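Local coordinates for protein esterase D (Cellvibrio japonicus, PDB 2W87) that probably helps degrade plant cell-wall xylan, this chain being its family 35 carbohydrate-binding module, which binds glucuronic acid with the help of calcium, at residues T33-A44 / I109-L120; H22-F30 / G89-A97. All blocks are in the same frame, centred on the assembly; numbering follows the deposited sequence.

Contact 1 of 2, residues T33-A44 / I109-L120. With CA (calcium ion), chain C; GCU (alpha-D-glucopyranuronic acid), chain E.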
# COMPACT_ATOMS: atom_id res chain seq x y z
N THR A 33 -7.57 5.22 5.31
CA THR A 33 -8.38 4.14 5.88
C THR A 33 -9.24 4.63 7.04
O THR A 33 -8.85 5.52 7.79
CB THR A 33 -7.53 2.97 6.43
OG1 THR A 33 -6.59 3.45 7.41
CG2 THR A 33 -6.80 2.26 5.30
N ASN A 34 -10.42 4.02 7.16
CA ASN A 34 -11.15 3.98 8.40
C ASN A 34 -10.19 3.72 9.55
O ASN A 34 -9.23 2.98 9.39
CB ASN A 34 -12.13 2.80 8.39
CG ASN A 34 -13.26 2.97 7.38
OD1 ASN A 34 -13.66 4.09 7.07
ND2 ASN A 34 -13.81 1.84 6.88
N ASN A 35 -10.47 4.30 10.71
CA ASN A 35 -9.68 4.05 11.90
C ASN A 35 -10.20 2.81 12.62
O ASN A 35 -10.95 2.90 13.61
CB ASN A 35 -9.68 5.30 12.78
CG ASN A 35 -9.35 6.56 11.97
OD1 ASN A 35 -8.56 6.51 11.02
ND2 ASN A 35 -10.00 7.66 12.30
N ALA A 36 -9.82 1.66 12.10
CA ALA A 36 -10.24 0.36 12.58
C ALA A 36 -9.19 -0.67 12.21
O ALA A 36 -8.58 -0.61 11.14
CB ALA A 36 -11.56 -0.02 11.96
N GLN A 37 -9.03 -1.65 13.07
CA GLN A 37 -8.15 -2.75 12.78
C GLN A 37 -8.67 -3.47 11.54
O GLN A 37 -9.89 -3.62 11.35
CB GLN A 37 -8.08 -3.69 13.97
CG GLN A 37 -7.05 -4.73 13.87
CD GLN A 37 -7.17 -5.66 15.05
OE1 GLN A 37 -6.98 -5.24 16.19
NE2 GLN A 37 -7.57 -6.89 14.80
N GLY A 38 -7.75 -3.85 10.67
CA GLY A 38 -8.09 -4.57 9.46
C GLY A 38 -8.43 -3.69 8.27
O GLY A 38 -8.47 -4.18 7.14
N ALA A 39 -8.69 -2.41 8.49
CA ALA A 39 -8.97 -1.52 7.36
C ALA A 39 -7.80 -1.55 6.37
O ALA A 39 -6.64 -1.44 6.76
CB ALA A 39 -9.28 -0.11 7.84
N ALA A 40 -8.12 -1.69 5.08
CA ALA A 40 -7.12 -1.98 4.07
C ALA A 40 -7.06 -1.02 2.89
O ALA A 40 -8.02 -0.25 2.60
CB ALA A 40 -7.27 -3.42 3.58
N VAL A 41 -5.90 -1.06 2.23
CA VAL A 41 -5.72 -0.51 0.89
C VAL A 41 -5.33 -1.68 0.04
O VAL A 41 -4.51 -2.52 0.47
CB VAL A 41 -4.65 0.62 0.82
CG1 VAL A 41 -4.58 1.21 -0.60
CG2 VAL A 41 -4.97 1.69 1.85
N VAL A 42 -5.91 -1.77 -1.15
CA VAL A 42 -5.70 -2.93 -2.03
C VAL A 42 -5.30 -2.51 -3.44
O VAL A 42 -5.91 -1.61 -4.04
CB VAL A 42 -6.95 -3.86 -2.10
CG1 VAL A 42 -6.66 -5.12 -2.90
CG2 VAL A 42 -7.45 -4.22 -0.71
N TRP A 43 -4.24 -3.16 -3.94
CA TRP A 43 -3.74 -3.00 -5.30
C TRP A 43 -3.70 -4.34 -5.99
O TRP A 43 -3.75 -5.39 -5.35
CB TRP A 43 -2.31 -2.45 -5.31
CG TRP A 43 -2.11 -1.16 -4.57
CD1 TRP A 43 -2.23 0.07 -5.07
CD2 TRP A 43 -1.75 -1.02 -3.19
NE1 TRP A 43 -1.97 1.01 -4.09
CE2 TRP A 43 -1.65 0.36 -2.93
CE3 TRP A 43 -1.48 -1.93 -2.16
CZ2 TRP A 43 -1.30 0.85 -1.68
CZ3 TRP A 43 -1.11 -1.43 -0.93
CH2 TRP A 43 -1.04 -0.07 -0.69
N ALA A 44 -3.53 -4.30 -7.30
CA ALA A 44 -3.41 -5.51 -8.10
C ALA A 44 -2.26 -5.35 -9.09
O ALA A 44 -2.22 -4.36 -9.83
CB ALA A 44 -4.67 -5.81 -8.85
N ILE A 109 -3.03 -9.77 -6.00
CA ILE A 109 -3.82 -8.79 -5.28
C ILE A 109 -3.11 -8.57 -3.95
O ILE A 109 -2.94 -9.48 -3.14
CB ILE A 109 -5.30 -9.24 -5.10
CG1 ILE A 109 -5.96 -9.40 -6.48
CG2 ILE A 109 -6.07 -8.25 -4.29
CD1 ILE A 109 -7.34 -10.03 -6.45
N VAL A 110 -2.62 -7.35 -3.77
CA VAL A 110 -1.84 -6.97 -2.62
C VAL A 110 -2.73 -6.16 -1.65
O VAL A 110 -3.21 -5.09 -2.01
CB VAL A 110 -0.64 -6.14 -3.06
CG1 VAL A 110 0.14 -5.63 -1.84
CG2 VAL A 110 0.25 -6.96 -4.00
N GLN A 111 -2.98 -6.70 -0.47
CA GLN A 111 -3.80 -6.04 0.53
C GLN A 111 -2.95 -5.64 1.72
O GLN A 111 -2.37 -6.51 2.39
CB GLN A 111 -4.97 -6.93 0.96
CG GLN A 111 -5.82 -6.36 2.07
CD GLN A 111 -7.18 -7.04 2.26
OE1 GLN A 111 -7.70 -7.68 1.35
NE2 GLN A 111 -7.76 -6.90 3.45
N LEU A 112 -2.88 -4.34 1.98
CA LEU A 112 -2.21 -3.81 3.15
C LEU A 112 -3.31 -3.43 4.16
O LEU A 112 -4.13 -2.57 3.89
CB LEU A 112 -1.37 -2.61 2.76
CG LEU A 112 -0.70 -1.84 3.90
CD1 LEU A 112 0.40 -2.69 4.48
CD2 LEU A 112 -0.19 -0.46 3.44
N SER A 113 -3.31 -4.10 5.31
CA SER A 113 -4.36 -3.94 6.31
C SER A 113 -3.79 -3.47 7.65
O SER A 113 -2.71 -3.91 8.06
CB SER A 113 -5.12 -5.26 6.52
OG SER A 113 -5.57 -5.83 5.30
N ALA A 114 -4.53 -2.60 8.33
CA ALA A 114 -4.13 -2.09 9.62
C ALA A 114 -4.04 -3.19 10.68
O ALA A 114 -4.95 -4.01 10.78
CB ALA A 114 -5.13 -1.08 10.06
N THR A 115 -2.97 -3.20 11.46
CA THR A 115 -2.85 -4.13 12.59
C THR A 115 -3.39 -3.55 13.91
O THR A 115 -3.55 -4.30 14.86
CB THR A 115 -1.39 -4.51 12.88
OG1 THR A 115 -0.65 -3.34 13.19
CG2 THR A 115 -0.76 -5.17 11.72
N THR A 116 -3.58 -2.24 13.98
CA THR A 116 -4.07 -1.57 15.18
C THR A 116 -5.40 -0.87 14.92
O THR A 116 -5.80 -0.67 13.76
CB THR A 116 -3.07 -0.49 15.70
OG1 THR A 116 -3.21 0.72 14.94
CG2 THR A 116 -1.62 -0.97 15.68
N ALA A 117 -6.08 -0.46 16.00
CA ALA A 117 -7.40 0.16 15.91
C ALA A 117 -7.38 1.54 15.29
O ALA A 117 -8.45 2.08 14.99
CB ALA A 117 -8.07 0.22 17.30
N GLU A 118 -6.19 2.12 15.10
CA GLU A 118 -6.07 3.43 14.47
C GLU A 118 -6.17 3.35 12.95
O GLU A 118 -6.27 4.37 12.28
CB GLU A 118 -4.75 4.10 14.83
CG GLU A 118 -4.60 4.46 16.29
CD GLU A 118 -3.51 5.50 16.50
OE1 GLU A 118 -3.74 6.69 16.18
OE2 GLU A 118 -2.44 5.12 17.04
N GLY A 119 -6.15 2.15 12.40
CA GLY A 119 -6.14 2.00 10.96
C GLY A 119 -4.72 2.19 10.45
O GLY A 119 -3.75 2.10 11.21
N LEU A 120 -4.59 2.42 9.15
CA LEU A 120 -3.30 2.67 8.55
C LEU A 120 -2.90 4.14 8.60
O LEU A 120 -3.72 5.00 8.89
CB LEU A 120 -3.31 2.22 7.08
CG LEU A 120 -3.35 0.72 6.83
CD1 LEU A 120 -3.49 0.47 5.29
CD2 LEU A 120 -2.11 0.03 7.37
CA CA C . -7.50 7.25 8.75
C1 GCU E . -7.05 12.99 10.78
C2 GCU E . -6.32 13.25 9.46
C3 GCU E . -6.62 12.11 8.49
C4 GCU E . -6.11 10.82 9.10
C5 GCU E . -6.79 10.63 10.47
C6 GCU E . -6.30 9.39 11.19
O1 GCU E . -8.44 12.93 10.47
O2 GCU E . -6.77 14.47 8.90
O3 GCU E . -6.00 12.33 7.23
O4 GCU E . -6.42 9.68 8.27
O5 GCU E . -6.51 11.75 11.31
O6A GCU E . -6.28 8.34 10.53
O6B GCU E . -5.95 9.47 12.40
O HOH W 1 -6.36 5.27 9.68
O HOH W 2 -5.46 6.77 7.44
O HOH W 3 -9.61 8.36 9.22
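Trp43 and Leu112 lie side by side at the apolar centre of an antiparallel strand pair in the beta-sandwich of this carbohydrate-binding module. Leu112 CB meets the edge of the indole, 3.9 Å from Trp43 CZ3, while Val110 CG1 lies 4.1 Å from Trp43 CE3. The first torsion of Trp43 (chi1 -55°) sets CG opposite its carbonyl carbon, and Val41 CG1 then sits over one indole face. Val41, Trp43, Val110 and Leu112 share one side of the sheet; Ile123 and Leu126 of strand 122-129 pack there, which identifies it as the sandwich interior. Further along, Leu120 CD1 is 3.9 Å from Val41 CG2 and also touches the methyl of Thr33.

On the other side, Val42 CG1 presses on Ile109 CG2 at 3.5 Å, tighter than normal carbon contact. The strand axes run at 163° to one another, and Val41–Leu112 and Trp43–Val110 are hydrogen-bonded pairs, with Trp43 N to Val110 O at 2.9 Å. The ladder continues into the loops: Ala114 N donates to Ala39 O, and Gly38 N, in a type II turn from Ala36 to Ala39, reaches Ala114 O at 2.8 Å.

The polar edge is a calcium site. Asn32, Thr33 and Asn35 supply its protein ligands, and the glucuronic acid completes the shell with O4 and O6A alongside three waters. Arg67, which also binds the sugar, forms a salt bridge with Glu118 and hydrogen-bonds to the carbonyl oxygen of Leu120. The Thr33 hydroxyl lies between its backbone N and carbonyl carbon (chi1 57°), where OG1 accepts from Leu120 N at 2.8 Å and donates to a calcium-bound water, while Thr33 O binds the calcium directly at 2.4 Å.

Contact 2 of 2, residues H22-F30 / G89-A97. With CA (calcium ion), chain D; GCU (alpha-D-glucopyranuronic acid), chain E.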
# COMPACT_ATOMS: atom_id res chain seq x y z
N HIS A 22 -4.35 17.14 2.82
CA HIS A 22 -3.03 17.40 3.39
C HIS A 22 -2.05 17.46 2.24
O HIS A 22 -2.08 16.60 1.38
CB HIS A 22 -2.59 16.26 4.32
CG HIS A 22 -3.49 16.05 5.50
ND1 HIS A 22 -3.69 17.01 6.46
CD2 HIS A 22 -4.19 14.96 5.89
CE1 HIS A 22 -4.50 16.53 7.39
NE2 HIS A 22 -4.83 15.29 7.06
N THR A 23 -1.16 18.44 2.23
CA THR A 23 -0.23 18.58 1.12
C THR A 23 0.82 17.47 1.10
O THR A 23 1.04 16.81 2.10
CB THR A 23 0.46 19.96 1.18
OG1 THR A 23 1.12 20.11 2.44
CG2 THR A 23 -0.58 21.09 0.98
N GLY A 24 1.42 17.27 -0.06
CA GLY A 24 2.66 16.51 -0.20
C GLY A 24 2.50 15.16 -0.88
O GLY A 24 3.50 14.49 -1.13
N PHE A 25 1.26 14.77 -1.18
CA PHE A 25 0.97 13.52 -1.88
C PHE A 25 1.30 13.71 -3.36
O PHE A 25 1.59 14.83 -3.81
CB PHE A 25 -0.51 13.16 -1.76
CG PHE A 25 -1.43 14.25 -2.24
CD1 PHE A 25 -1.74 14.37 -3.58
CD2 PHE A 25 -1.97 15.15 -1.36
CE1 PHE A 25 -2.55 15.39 -4.04
CE2 PHE A 25 -2.79 16.15 -1.79
CZ PHE A 25 -3.09 16.25 -3.16
N THR A 26 1.24 12.62 -4.11
CA THR A 26 1.46 12.61 -5.54
C THR A 26 0.20 12.00 -6.17
O THR A 26 -0.62 11.41 -5.47
CB THR A 26 2.74 11.84 -5.92
OG1 THR A 26 2.71 10.51 -5.41
CG2 THR A 26 3.97 12.55 -5.36
N GLY A 27 -0.01 12.17 -7.47
CA GLY A 27 -1.29 11.79 -8.05
C GLY A 27 -2.41 12.69 -7.57
O GLY A 27 -2.16 13.83 -7.21
N SER A 28 -3.65 12.20 -7.56
CA SER A 28 -4.78 13.02 -7.19
C SER A 28 -5.08 13.02 -5.68
O SER A 28 -5.97 13.74 -5.21
CB SER A 28 -6.02 12.60 -7.97
OG SER A 28 -6.29 11.22 -7.78
N GLY A 29 -4.32 12.24 -4.90
CA GLY A 29 -4.55 12.21 -3.46
C GLY A 29 -3.83 11.08 -2.74
O GLY A 29 -2.73 10.68 -3.10
N PHE A 30 -4.49 10.57 -1.71
CA PHE A 30 -3.95 9.49 -0.89
C PHE A 30 -5.10 8.69 -0.31
O PHE A 30 -6.22 9.19 -0.21
CB PHE A 30 -3.06 10.04 0.22
CG PHE A 30 -3.71 11.12 1.05
CD1 PHE A 30 -4.52 10.80 2.13
CD2 PHE A 30 -3.49 12.46 0.77
CE1 PHE A 30 -5.09 11.79 2.89
CE2 PHE A 30 -4.05 13.45 1.54
CZ PHE A 30 -4.85 13.12 2.60
N GLY A 89 5.58 12.44 11.87
CA GLY A 89 5.61 13.72 12.56
C GLY A 89 4.52 14.71 12.18
O GLY A 89 4.34 15.72 12.87
N ALA A 90 3.80 14.45 11.09
CA ALA A 90 2.73 15.31 10.64
C ALA A 90 2.01 14.64 9.48
O ALA A 90 2.62 13.84 8.78
CB ALA A 90 3.29 16.66 10.18
N TRP A 91 0.75 14.99 9.25
CA TRP A 91 0.02 14.45 8.11
C TRP A 91 0.51 15.00 6.77
O TRP A 91 0.14 14.52 5.70
CB TRP A 91 -1.50 14.68 8.26
CG TRP A 91 -2.06 13.96 9.41
CD1 TRP A 91 -2.52 14.50 10.59
CD2 TRP A 91 -2.18 12.54 9.55
NE1 TRP A 91 -2.94 13.50 11.43
CE2 TRP A 91 -2.75 12.29 10.82
CE3 TRP A 91 -1.89 11.45 8.73
CZ2 TRP A 91 -3.01 11.00 11.29
CZ3 TRP A 91 -2.15 10.16 9.19
CH2 TRP A 91 -2.71 9.94 10.45
N THR A 92 1.36 16.03 6.84
CA THR A 92 1.95 16.62 5.66
C THR A 92 3.38 16.16 5.39
O THR A 92 3.98 16.59 4.42
CB THR A 92 1.93 18.16 5.81
OG1 THR A 92 2.43 18.52 7.10
CG2 THR A 92 0.50 18.66 5.67
N THR A 93 3.91 15.28 6.24
CA THR A 93 5.26 14.73 6.10
C THR A 93 5.12 13.30 5.66
O THR A 93 4.46 12.49 6.32
CB THR A 93 6.08 14.80 7.40
OG1 THR A 93 6.33 16.17 7.71
CG2 THR A 93 7.42 14.03 7.27
N TRP A 94 5.71 13.02 4.50
CA TRP A 94 5.62 11.72 3.87
C TRP A 94 6.95 11.02 3.94
O TRP A 94 8.01 11.65 3.77
CB TRP A 94 5.19 11.87 2.42
CG TRP A 94 3.89 12.60 2.29
CD1 TRP A 94 3.69 13.94 2.30
CD2 TRP A 94 2.58 12.00 2.21
NE1 TRP A 94 2.36 14.23 2.20
CE2 TRP A 94 1.65 13.06 2.15
CE3 TRP A 94 2.11 10.69 2.18
CZ2 TRP A 94 0.27 12.85 2.06
CZ3 TRP A 94 0.72 10.47 2.08
CH2 TRP A 94 -0.17 11.55 2.03
N GLN A 95 6.91 9.72 4.17
CA GLN A 95 8.11 8.89 4.17
C GLN A 95 7.79 7.61 3.37
O GLN A 95 6.64 7.40 2.92
CB GLN A 95 8.53 8.59 5.61
CG GLN A 95 8.84 9.79 6.43
CD GLN A 95 10.00 10.63 5.94
OE1 GLN A 95 10.79 10.21 5.09
NE2 GLN A 95 10.12 11.83 6.48
N THR A 96 8.78 6.75 3.22
CA THR A 96 8.54 5.47 2.60
C THR A 96 8.88 4.32 3.52
O THR A 96 9.75 4.41 4.41
CB THR A 96 9.31 5.28 1.28
OG1 THR A 96 10.72 5.41 1.51
CG2 THR A 96 8.85 6.30 0.22
N ALA A 97 8.18 3.22 3.29
CA ALA A 97 8.54 1.94 3.88
C ALA A 97 8.79 1.01 2.71
O ALA A 97 8.11 1.08 1.70
CB ALA A 97 7.43 1.40 4.77
CA CA D . -1.25 9.39 -4.46
C1 GCU E . -7.05 12.99 10.78
C2 GCU E . -6.32 13.25 9.46
C3 GCU E . -6.62 12.11 8.49
C4 GCU E . -6.11 10.82 9.10
C5 GCU E . -6.79 10.63 10.47
C6 GCU E . -6.30 9.39 11.19
O1 GCU E . -8.44 12.93 10.47
O2 GCU E . -6.77 14.47 8.90
O3 GCU E . -6.00 12.33 7.23
O4 GCU E . -6.42 9.68 8.27
O5 GCU E . -6.51 11.75 11.31
O6A GCU E . -6.28 8.34 10.53
O6B GCU E . -5.95 9.47 12.40
O HOH W 4 3.33 18.74 2.24
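This is a loop-to-loop contact of the beta-sandwich: His22 on Trp91 forms part of the glucuronic acid pocket, and Trp94 packs on the backbone of Thr23–Phe25 beside it. Residues 22-30 connect strands 16-19 and 30-33; residues 89-97 turn through Ala90–Thr93 (type I) into strand 95-103.

The pocket end rests on a CH-pi contact. Trp91 CB stands almost exactly over the centre of the imidazole, 3.5 Å from the His22 ring centroid. The five-membered ring of Trp91 makes an offset stack with the same imidazole, the planes 19° apart. Both side chains point the same way, presenting two kinds of surface to the sugar. At the edge of the imidazole, His22 NE2 is hydrogen-bonded to GCU O2 at 2.8 Å and, more distantly, to GCU O3 at 3.2 Å. Trp91 instead offers an indole face, with CH2 3.8 Å from GCU C4. Arg67 and Asn122 also hydrogen-bond to the sugar.

Trp94 fixes the other end. Its NE1 donates to Thr23 O over 2.9 Å, nearly straight at 174°; the oxygen lies in the indole plane and the N-H meets a lone pair in the carbonyl plane. This holds the ring's orientation while Gly24 O and Phe25 N lie over one face, displaced toward the rim. Phe30 crosses at the far end, where its CD2 is 3.7 Å from Trp94 CH2, the planes inclined at 57°.

Beyond Phe25 the loop makes a type II' turn whose ends, Thr26 O and Gly29 O, bind a second calcium together with Gln5, Glu6 and Asp124. On the outer side, one water bridges the loops, 2.6 Å from Thr23 OG1 and donating to Thr92 O.

The two contacts cross along the chain: residues 22-30, 33-44, 89-97 and 109-120 follow in that order, so the segments of contact 1 and contact 2 alternate. Their centres lie about 17 Å apart within one carbohydrate-binding domain. Strands 95-103 and 106-114 are consecutive but belong to different sheets. Contact 1 pairs strands within one sheet, whereas contact 2 joins the loop between strands 16-19 and 30-33 to the loop leading into strand 95-103, an outermost strand of the four-stranded sheet. Both touch the same glucuronic acid. Contact 1 supplies Thr33 and Asn35, two of the residues holding the calcium to which the sugar's oxygens bind; contact 2 contributes the aromatic wall and a histidine, its own calcium being bound by protein groups away from the sugar.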